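Local coordinates for protein aminotransferase, class IV (Brucella abortus, PDB 4TVI) that probably transfers amino groups between leucine, isoleucine or valine and 2-oxoglutarate, using pyridoxal 5'-phosphate as cofactor, at residues A57-L63 / M125-E129; G93-L98 / A140-F145; V220-R224 / D266-A270. All coordinates share one frame; numbering follows the deposited sequence.

Contact 1: A57-L63 / M125-E129; sequences ATWLGSL and MYWAE
W127 supplies the apolar centre with its CB, against which A57 and L63 both rest: A57 CB lies 3.5 Å from W127 CB and L63 CB 3.8 Å from that same atom. The leucine and the indole run side by side, pointing the same way, and L63 CD1 comes obliquely to W127 CE3, at 4.0 Å. The indole CG sits between the backbone N and the carbonyl carbon of its residue (chi1 70°), a torsion that sends the ring out beside L63. At the far end L63 CD2 touches M125 CG more loosely, at 4.2 Å. Between the backbones, L63 CA makes a CA-H...O contact of 3.2 Å with Y126 O.

Polar bonds border this apolar patch. A57 N gives a bent hydrogen bond to A128 O (3.0 Å), while A128 N donates to S62 OG at 3.2 Å, with 160° at the hydrogen. S62 OG is also bonded to Q56 OE1, so the serine joins strand and helix start. Beyond them W127 NE1 donates almost straight (170°) and in its ring plane to E129 OE2, 2.9 Å away, meeting the carboxylate from above its plane. The same oxygen forms a salt bridge with R49 of the second subunit, and L63 packs on T58 of that subunit. The chemistry implies a buried, largely apolar seam bordered by a few directed bonds, in which the indole N-H is satisfied and its carboxylate partner is tied into the dimer interface.

Contact 2: G93-L98 / A140-F145; sequences GLEPTL and ASSTDF
L98 lays its CD1 methyl over one face of the F145 ring, 3.8 Å from the centroid and 20° off the normal, a CH-pi contact offset toward the rim. The two side chains cross at about a right angle, and the closest ring atom, F145 CE2, is 3.6 Å from L98 CD1.

The other tight spot surrounds T143, whose side chain faces the loop and is buried. Its hydroxyl is held from two directions: E95 N donates to T143 OG1 at 3.0 Å and 160°, and T143 OG1 itself donates to A140 O over 2.6 Å, on a lone pair in the carbonyl plane. A140 O also accepts from T143 N (3.0 Å), so one carbonyl takes both the N-H and the hydroxyl of T143, leaving the oxygen OG1 to accept from E95 N. A chi1 of -62° puts OG1 beside its own backbone N, where it can reach both partners. T143 CG2 lies 3.4 Å from E95 O, and L94 CB leans on the hydroxyl.

The remaining contacts lie toward solvent. A140 CB touches G93 O at 3.5 Å; of the E95 side chain only the CB comes near A140, since the chain bends at chi2 and its end leads away. T97, exposed too, bridges two positions of the strand: T97 CG2 rests 3.5 Å from T143 O while its hydroxyl approaches F145 CB.

The loop leaves helix 78-91 through a Schellman motif with G93 at positive phi, and it runs along the start of strand 143-151 to helix 100-111. Helix 100-111 packs I103 on both L98 and F145. Y126 of strand 120-128 meets the F145 ring, and the Y126 hydroxyl is hydrogen-bonded to both L98 N and N86 of helix 78-91.

Contact 3: V220-R224 / D266-A270; sequences VFMVR and DFREA
M222 is the bump and F267 the flat floor beneath it: M222 SD sits 3.9 Å from the ring centroid and only 3° off the normal, a Met-aromatic contact centred over the face. M222 CG covers the same face nearer the rim, adding a CH-pi contact. The CG branch lies between the backbone N and the carbonyl carbon (chi1 56°), and a bend at chi3 then carries the methyl on past the ring, to M222 CE 3.2 Å from D266 O. That methyl also lies over the centre of one face of the R224 guanidinium, so a single methionine fills the space between an aromatic ring and a cation.

V220 meets the phenyl obliquely, the two side chains coming from opposite directions. Its two methyls touch neighbouring ring carbons, with V220 CG1 at 3.7 Å from F267 CZ and V220 CG2 at the same distance, 3.7 Å, from F267 CE2. A270 sets its CB against M222 CB, 3.9 Å away, at the root of the methionine.

Charge seals the outer end in a salt-bridge network of R224, D266 and E269. R224 NH1 bonds E269 OE1 at 2.9 Å, from above the carboxylate plane, and D266 OD1 at 3.1 Å, on its anti lone pair. D266 OD1 lies in the guanidinium plane, whereas E269 OE1 is tilted from it. The D266 bond is nearly straight (168°), the E269 bond more bent. D266 OD2 is hydrogen-bonded to K263 N, just ahead of helix 264-268, and F229 adds a cation-pi contact to R224.

Helix 264-268 and the turn after it thus pack against strand 219-224, which runs between strands 227-231 and 272-277; V212 of strand 212-215 adjoins both V220 and F267.

Overall arrangement
Contacts 1 and 2 each have one segment in the antiparallel sheet; their centres are 10 Å apart, and their segments alternate along the chain. Strands 120-128 and 143-151 join them directly through two probable hydrogen bonds, D144 N to W127 O at 2.9 Å and E129 N to S142 O at 3.1 Å. Contact 3 packs on a strand of the mixed sheet, across the centre of the chain, with its centre 37 Å from contact 1 and 40 Å from contact 2; the nearest atoms are about 21 and 26 Å away. The cofactor is bound covalently to K180. Contact 1 has a link to that region, since L63 forms a backbone hydrogen bond with A182, two residues further on.

Contact 1: A57-L63 / M125-E129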
loop_
_atom_site.group_PDB
_atom_site.type_symbol
_atom_site.label_atom_id
_atom_site.label_comp_id
_atom_site.label_asym_id
_atom_site.label_seq_id
_atom_site.Cartn_x
_atom_site.Cartn_y
_atom_site.Cartn_z
ATOM N N ALA A 57 7.135 -6.606 4.940
ATOM C CA ALA A 57 6.914 -5.439 4.094
ATOM C C ALA A 57 6.552 -5.828 2.668
ATOM O O ALA A 57 5.821 -5.115 1.982
ATOM C CB ALA A 57 8.141 -4.553 4.095
ATOM N N THR A 58 7.058 -6.969 2.224
ATOM C CA THR A 58 6.891 -7.367 0.838
ATOM C C THR A 58 5.419 -7.593 0.472
ATOM O O THR A 58 4.945 -7.100 -0.557
ATOM C CB THR A 58 7.712 -8.631 0.539
ATOM O OG1 THR A 58 9.105 -8.345 0.742
ATOM C CG2 THR A 58 7.497 -9.091 -0.894
ATOM N N TRP A 59 4.678 -8.309 1.311
ATOM C CA TRP A 59 3.291 -8.603 0.961
ATOM C C TRP A 59 2.266 -7.984 1.911
ATOM O O TRP A 59 1.070 -8.206 1.748
ATOM C CB TRP A 59 3.074 -10.117 0.872
ATOM C CG TRP A 59 3.382 -10.882 2.125
ATOM C CD1 TRP A 59 4.614 -11.076 2.692
ATOM C CD2 TRP A 59 2.450 -11.603 2.937
ATOM N NE1 TRP A 59 4.497 -11.849 3.820
ATOM C CE2 TRP A 59 3.180 -12.191 3.989
ATOM C CE3 TRP A 59 1.067 -11.809 2.877
ATOM C CZ2 TRP A 59 2.573 -12.968 4.975
ATOM C CZ3 TRP A 59 0.465 -12.576 3.856
ATOM C CH2 TRP A 59 1.218 -13.148 4.891
ATOM N N LEU A 60 2.724 -7.192 2.880
ATOM C CA LEU A 60 1.802 -6.546 3.814
ATOM C C LEU A 60 2.022 -5.022 3.887
ATOM O O LEU A 60 1.333 -4.320 4.625
ATOM C CB LEU A 60 1.918 -7.197 5.199
ATOM C CG LEU A 60 1.441 -8.660 5.227
ATOM C CD1 LEU A 60 1.782 -9.362 6.539
ATOM C CD2 LEU A 60 -0.067 -8.783 4.930
ATOM N N GLY A 61 2.985 -4.530 3.108
ATOM C CA GLY A 61 3.054 -3.129 2.716
ATOM C C GLY A 61 3.587 -2.037 3.630
ATOM O O GLY A 61 3.193 -0.884 3.495
ATOM N N SER A 62 4.510 -2.359 4.525
ATOM C CA SER A 62 4.910 -1.386 5.541
ATOM C C SER A 62 6.025 -0.406 5.132
ATOM O O SER A 62 6.422 0.433 5.935
ATOM C CB SER A 62 5.340 -2.125 6.812
ATOM O OG SER A 62 6.450 -2.974 6.555
ATOM N N LEU A 63 6.501 -0.471 3.891
ATOM C CA LEU A 63 7.651 0.353 3.497
ATOM C C LEU A 63 7.305 1.835 3.329
ATOM O O LEU A 63 6.302 2.195 2.703
ATOM C CB LEU A 63 8.282 -0.168 2.200
ATOM C CG LEU A 63 9.614 0.484 1.775
ATOM C CD1 LEU A 63 10.560 -0.538 1.119
ATOM C CD2 LEU A 63 9.395 1.662 0.831
ATOM N N MET A 125 14.756 4.537 2.571
ATOM C CA MET A 125 13.630 3.617 2.725
ATOM C C MET A 125 13.688 2.840 4.042
ATOM O O MET A 125 14.739 2.332 4.429
ATOM C CB MET A 125 13.583 2.640 1.550
ATOM C CG MET A 125 13.210 3.276 0.219
ATOM S SD MET A 125 13.317 2.126 -1.167
ATOM C CE MET A 125 15.075 1.777 -1.180
ATOM N N TYR A 126 12.550 2.767 4.723
ATOM C CA TYR A 126 12.385 1.966 5.933
ATOM C C TYR A 126 11.258 0.963 5.720
ATOM O O TYR A 126 10.282 1.276 5.041
ATOM C CB TYR A 126 12.029 2.824 7.142
ATOM C CG TYR A 126 13.140 3.602 7.801
ATOM C CD1 TYR A 126 14.228 2.960 8.380
ATOM C CD2 TYR A 126 13.059 4.981 7.912
ATOM C CE1 TYR A 126 15.230 3.683 9.016
ATOM C CE2 TYR A 126 14.045 5.705 8.542
ATOM C CZ TYR A 126 15.130 5.056 9.092
ATOM O OH TYR A 126 16.110 5.794 9.723
ATOM N N TRP A 127 11.378 -0.219 6.317
ATOM C CA TRP A 127 10.335 -1.238 6.226
ATOM C C TRP A 127 10.494 -2.287 7.329
ATOM O O TRP A 127 11.562 -2.415 7.927
ATOM C CB TRP A 127 10.363 -1.910 4.856
ATOM C CG TRP A 127 11.566 -2.794 4.658
ATOM C CD1 TRP A 127 11.646 -4.139 4.890
ATOM C CD2 TRP A 127 12.863 -2.386 4.200
ATOM N NE1 TRP A 127 12.911 -4.594 4.597
ATOM C CE2 TRP A 127 13.679 -3.538 4.175
ATOM C CE3 TRP A 127 13.414 -1.160 3.811
ATOM C CZ2 TRP A 127 15.012 -3.501 3.768
ATOM C CZ3 TRP A 127 14.745 -1.126 3.407
ATOM C CH2 TRP A 127 15.528 -2.289 3.391
ATOM N N ALA A 128 9.439 -3.048 7.585
ATOM C CA ALA A 128 9.509 -4.110 8.585
ATOM C C ALA A 128 9.838 -5.444 7.936
ATOM O O ALA A 128 9.241 -5.810 6.925
ATOM C CB ALA A 128 8.204 -4.210 9.355
ATOM N N GLU A 129 10.794 -6.168 8.515
ATOM C CA GLU A 129 11.123 -7.504 8.032
ATOM C C GLU A 129 10.161 -8.562 8.581
ATOM O O GLU A 129 9.901 -9.566 7.920
ATOM C CB GLU A 129 12.558 -7.888 8.398
ATOM C CG GLU A 129 13.615 -7.321 7.476
ATOM C CD GLU A 129 13.554 -7.926 6.086
ATOM O OE1 GLU A 129 13.085 -9.080 5.956
ATOM O OE2 GLU A 129 13.970 -7.247 5.123
#

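Contact 2: G93-L98 / A140-F145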
loop_
_atom_site.group_PDB
_atom_site.type_symbol
_atom_site.label_atom_id
_atom_site.label_comp_id
_atom_site.label_asym_id
_atom_site.label_seq_id
_atom_site.Cartn_x
_atom_site.Cartn_y
_atom_site.Cartn_z
ATOM N N GLY A 93 4.329 2.597 12.119
ATOM C CA GLY A 93 4.564 1.632 13.181
ATOM C C GLY A 93 5.953 1.019 13.153
ATOM O O GLY A 93 6.200 -0.031 13.752
ATOM N N LEU A 94 6.869 1.666 12.446
ATOM C CA LEU A 94 8.247 1.202 12.405
ATOM C C LEU A 94 9.072 1.931 13.444
ATOM O O LEU A 94 8.642 2.943 13.984
ATOM C CB LEU A 94 8.847 1.405 11.017
ATOM C CG LEU A 94 8.026 0.834 9.861
ATOM C CD1 LEU A 94 8.680 1.156 8.526
ATOM C CD2 LEU A 94 7.858 -0.669 10.032
ATOM N N GLU A 95 10.257 1.409 13.730
ATOM C CA GLU A 95 11.190 2.115 14.593
ATOM C C GLU A 95 12.439 2.433 13.792
ATOM O O GLU A 95 13.287 1.560 13.598
ATOM C CB GLU A 95 11.533 1.290 15.834
ATOM C CG GLU A 95 12.496 1.988 16.774
ATOM C CD GLU A 95 11.906 3.245 17.394
ATOM O OE1 GLU A 95 10.668 3.308 17.555
ATOM O OE2 GLU A 95 12.682 4.172 17.714
ATOM N N PRO A 96 12.548 3.685 13.310
ATOM C CA PRO A 96 13.675 4.106 12.471
ATOM C C PRO A 96 15.012 3.790 13.123
ATOM O O PRO A 96 15.199 4.000 14.320
ATOM C CB PRO A 96 13.463 5.622 12.308
ATOM C CG PRO A 96 12.455 6.002 13.362
ATOM C CD PRO A 96 11.602 4.787 13.551
ATOM N N THR A 97 15.921 3.259 12.316
ATOM C CA THR A 97 17.204 2.751 12.774
ATOM C C THR A 97 18.309 3.808 12.745
ATOM O O THR A 97 19.381 3.604 13.314
ATOM C CB THR A 97 17.629 1.557 11.918
ATOM O OG1 THR A 97 17.595 1.945 10.539
ATOM C CG2 THR A 97 16.662 0.388 12.121
ATOM N N LEU A 98 18.064 4.913 12.042
ATOM C CA LEU A 98 19.046 5.993 11.933
ATOM C C LEU A 98 18.451 7.353 12.307
ATOM O O LEU A 98 17.276 7.621 12.060
ATOM C CB LEU A 98 19.624 6.058 10.519
ATOM C CG LEU A 98 20.369 4.833 9.985
ATOM C CD1 LEU A 98 20.765 5.054 8.535
ATOM C CD2 LEU A 98 21.595 4.561 10.833
ATOM N N ALA A 140 8.047 -3.653 15.092
ATOM C CA ALA A 140 8.858 -2.436 14.955
ATOM C C ALA A 140 10.357 -2.701 15.056
ATOM O O ALA A 140 11.153 -2.127 14.309
ATOM C CB ALA A 140 8.445 -1.411 16.006
ATOM N N SER A 141 10.733 -3.605 15.953
ATOM C CA SER A 141 12.133 -3.917 16.179
ATOM C C SER A 141 12.770 -4.594 14.965
ATOM O O SER A 141 13.986 -4.731 14.902
ATOM C CB SER A 141 12.282 -4.806 17.413
ATOM O OG SER A 141 11.514 -5.990 17.277
ATOM N N SER A 142 11.950 -5.031 14.012
ATOM C CA SER A 142 12.465 -5.689 12.817
ATOM C C SER A 142 12.649 -4.702 11.670
ATOM O O SER A 142 12.890 -5.103 10.532
ATOM C CB SER A 142 11.535 -6.823 12.381
ATOM O OG SER A 142 10.337 -6.313 11.819
ATOM N N THR A 143 12.565 -3.410 11.978
ATOM C CA THR A 143 12.746 -2.362 10.975
ATOM C C THR A 143 14.144 -2.405 10.365
ATOM O O THR A 143 15.139 -2.557 11.083
ATOM C CB THR A 143 12.502 -0.959 11.575
ATOM O OG1 THR A 143 11.149 -0.871 12.042
ATOM C CG2 THR A 143 12.732 0.129 10.531
ATOM N N ASP A 144 14.211 -2.319 9.037
ATOM C CA ASP A 144 15.492 -2.249 8.346
ATOM C C ASP A 144 15.530 -1.029 7.428
ATOM O O ASP A 144 14.507 -0.395 7.179
ATOM C CB ASP A 144 15.758 -3.532 7.554
ATOM C CG ASP A 144 17.246 -3.809 7.374
ATOM O OD1 ASP A 144 18.071 -2.922 7.698
ATOM O OD2 ASP A 144 17.591 -4.921 6.929
ATOM N N PHE A 145 16.714 -0.717 6.914
ATOM C CA PHE A 145 16.927 0.506 6.150
ATOM C C PHE A 145 17.686 0.256 4.856
ATOM O O PHE A 145 18.519 -0.652 4.774
ATOM C CB PHE A 145 17.681 1.520 7.017
ATOM C CG PHE A 145 18.103 2.769 6.290
ATOM C CD1 PHE A 145 17.218 3.820 6.119
ATOM C CD2 PHE A 145 19.398 2.907 5.814
ATOM C CE1 PHE A 145 17.606 4.974 5.468
ATOM C CE2 PHE A 145 19.795 4.066 5.160
ATOM C CZ PHE A 145 18.900 5.098 4.986
#

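Contact 3: V220-R224 / D266-A270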
loop_
_atom_site.group_PDB
_atom_site.type_symbol
_atom_site.label_atom_id
_atom_site.label_comp_id
_atom_site.label_asym_id
_atom_site.label_seq_id
_atom_site.Cartn_x
_atom_site.Cartn_y
_atom_site.Cartn_z
ATOM N N VAL A 220 0.364 20.927 -5.995
ATOM C CA VAL A 220 -0.055 21.761 -7.113
ATOM C C VAL A 220 -0.228 23.209 -6.668
ATOM O O VAL A 220 -0.579 23.483 -5.517
ATOM C CB VAL A 220 -1.361 21.230 -7.753
ATOM C CG1 VAL A 220 -2.562 21.473 -6.840
ATOM C CG2 VAL A 220 -1.588 21.850 -9.131
ATOM N N PHE A 221 0.071 24.122 -7.587
ATOM C CA PHE A 221 -0.071 25.556 -7.381
ATOM C C PHE A 221 -0.800 26.162 -8.560
ATOM O O PHE A 221 -0.758 25.624 -9.665
ATOM C CB PHE A 221 1.291 26.241 -7.255
ATOM C CG PHE A 221 1.994 26.018 -5.945
ATOM C CD1 PHE A 221 2.614 24.808 -5.666
ATOM C CD2 PHE A 221 2.096 27.050 -5.021
ATOM C CE1 PHE A 221 3.290 24.616 -4.471
ATOM C CE2 PHE A 221 2.763 26.870 -3.823
ATOM C CZ PHE A 221 3.369 25.647 -3.548
ATOM N N MET A 222 -1.432 27.306 -8.341
ATOM C CA MET A 222 -1.961 28.087 -9.443
ATOM C C MET A 222 -1.704 29.571 -9.229
ATOM O O MET A 222 -1.475 30.024 -8.106
ATOM C CB MET A 222 -3.457 27.825 -9.626
ATOM C CG MET A 222 -4.294 28.080 -8.384
ATOM S SD MET A 222 -6.060 28.074 -8.746
ATOM C CE MET A 222 -6.292 29.778 -9.257
ATOM N N VAL A 223 -1.728 30.318 -10.326
ATOM C CA VAL A 223 -1.538 31.757 -10.288
ATOM C C VAL A 223 -2.754 32.435 -10.888
ATOM O O VAL A 223 -3.251 32.033 -11.940
ATOM C CB VAL A 223 -0.280 32.186 -11.054
ATOM C CG1 VAL A 223 -0.037 33.694 -10.887
ATOM C CG2 VAL A 223 0.933 31.381 -10.576
ATOM N N ARG A 224 -3.245 33.462 -10.208
ATOM C CA ARG A 224 -4.418 34.175 -10.678
ATOM C C ARG A 224 -4.293 35.627 -10.258
ATOM O O ARG A 224 -4.166 35.933 -9.069
ATOM C CB ARG A 224 -5.692 33.532 -10.120
ATOM C CG ARG A 224 -6.998 34.189 -10.538
ATOM C CD ARG A 224 -8.186 33.343 -10.054
ATOM N NE ARG A 224 -8.096 33.100 -8.616
ATOM C CZ ARG A 224 -8.842 32.234 -7.939
ATOM N NH1 ARG A 224 -9.758 31.499 -8.560
ATOM N NH2 ARG A 224 -8.661 32.102 -6.632
ATOM N N ASP A 266 -11.497 26.664 -9.603
ATOM C CA ASP A 266 -10.403 27.619 -9.396
ATOM C C ASP A 266 -9.277 27.405 -10.397
ATOM O O ASP A 266 -8.700 28.362 -10.905
ATOM C CB ASP A 266 -9.854 27.517 -7.969
ATOM C CG ASP A 266 -10.832 28.035 -6.936
ATOM O OD1 ASP A 266 -11.126 29.249 -6.968
ATOM O OD2 ASP A 266 -11.329 27.231 -6.116
ATOM N N PHE A 267 -8.973 26.145 -10.685
ATOM C CA PHE A 267 -7.898 25.830 -11.618
ATOM C C PHE A 267 -8.349 26.019 -13.063
ATOM O O PHE A 267 -7.530 26.241 -13.953
ATOM C CB PHE A 267 -7.384 24.412 -11.365
ATOM C CG PHE A 267 -6.550 24.303 -10.119
ATOM C CD1 PHE A 267 -7.148 24.152 -8.878
ATOM C CD2 PHE A 267 -5.171 24.375 -10.188
ATOM C CE1 PHE A 267 -6.385 24.072 -7.726
ATOM C CE2 PHE A 267 -4.397 24.289 -9.042
ATOM C CZ PHE A 267 -5.008 24.137 -7.808
ATOM N N ARG A 268 -9.654 25.959 -13.292
ATOM C CA ARG A 268 -10.197 26.274 -14.606
ATOM C C ARG A 268 -9.913 27.744 -14.941
ATOM O O ARG A 268 -9.757 28.100 -16.110
ATOM C CB ARG A 268 -11.704 25.987 -14.670
ATOM C CG ARG A 268 -12.089 24.527 -14.438
ATOM C CD ARG A 268 -11.663 23.621 -15.586
ATOM N NE ARG A 268 -12.187 22.266 -15.422
ATOM C CZ ARG A 268 -11.693 21.186 -16.023
ATOM N NH1 ARG A 268 -10.646 21.288 -16.833
ATOM N NH2 ARG A 268 -12.242 19.998 -15.808
ATOM N N GLU A 269 -9.838 28.590 -13.915
ATOM C CA GLU A 269 -9.654 30.029 -14.122
ATOM C C GLU A 269 -8.210 30.475 -13.996
ATOM O O GLU A 269 -7.930 31.664 -14.101
ATOM C CB GLU A 269 -10.450 30.847 -13.106
ATOM C CG GLU A 269 -11.779 30.288 -12.696
ATOM C CD GLU A 269 -12.253 30.849 -11.362
ATOM O OE1 GLU A 269 -11.607 31.781 -10.836
ATOM O OE2 GLU A 269 -13.276 30.359 -10.842
ATOM N N ALA A 270 -7.297 29.541 -13.752
ATOM C CA ALA A 270 -5.910 29.917 -13.489
ATOM C C ALA A 270 -5.228 30.557 -14.696
ATOM O O ALA A 270 -5.436 30.138 -15.838
ATOM C CB ALA A 270 -5.123 28.708 -13.030
#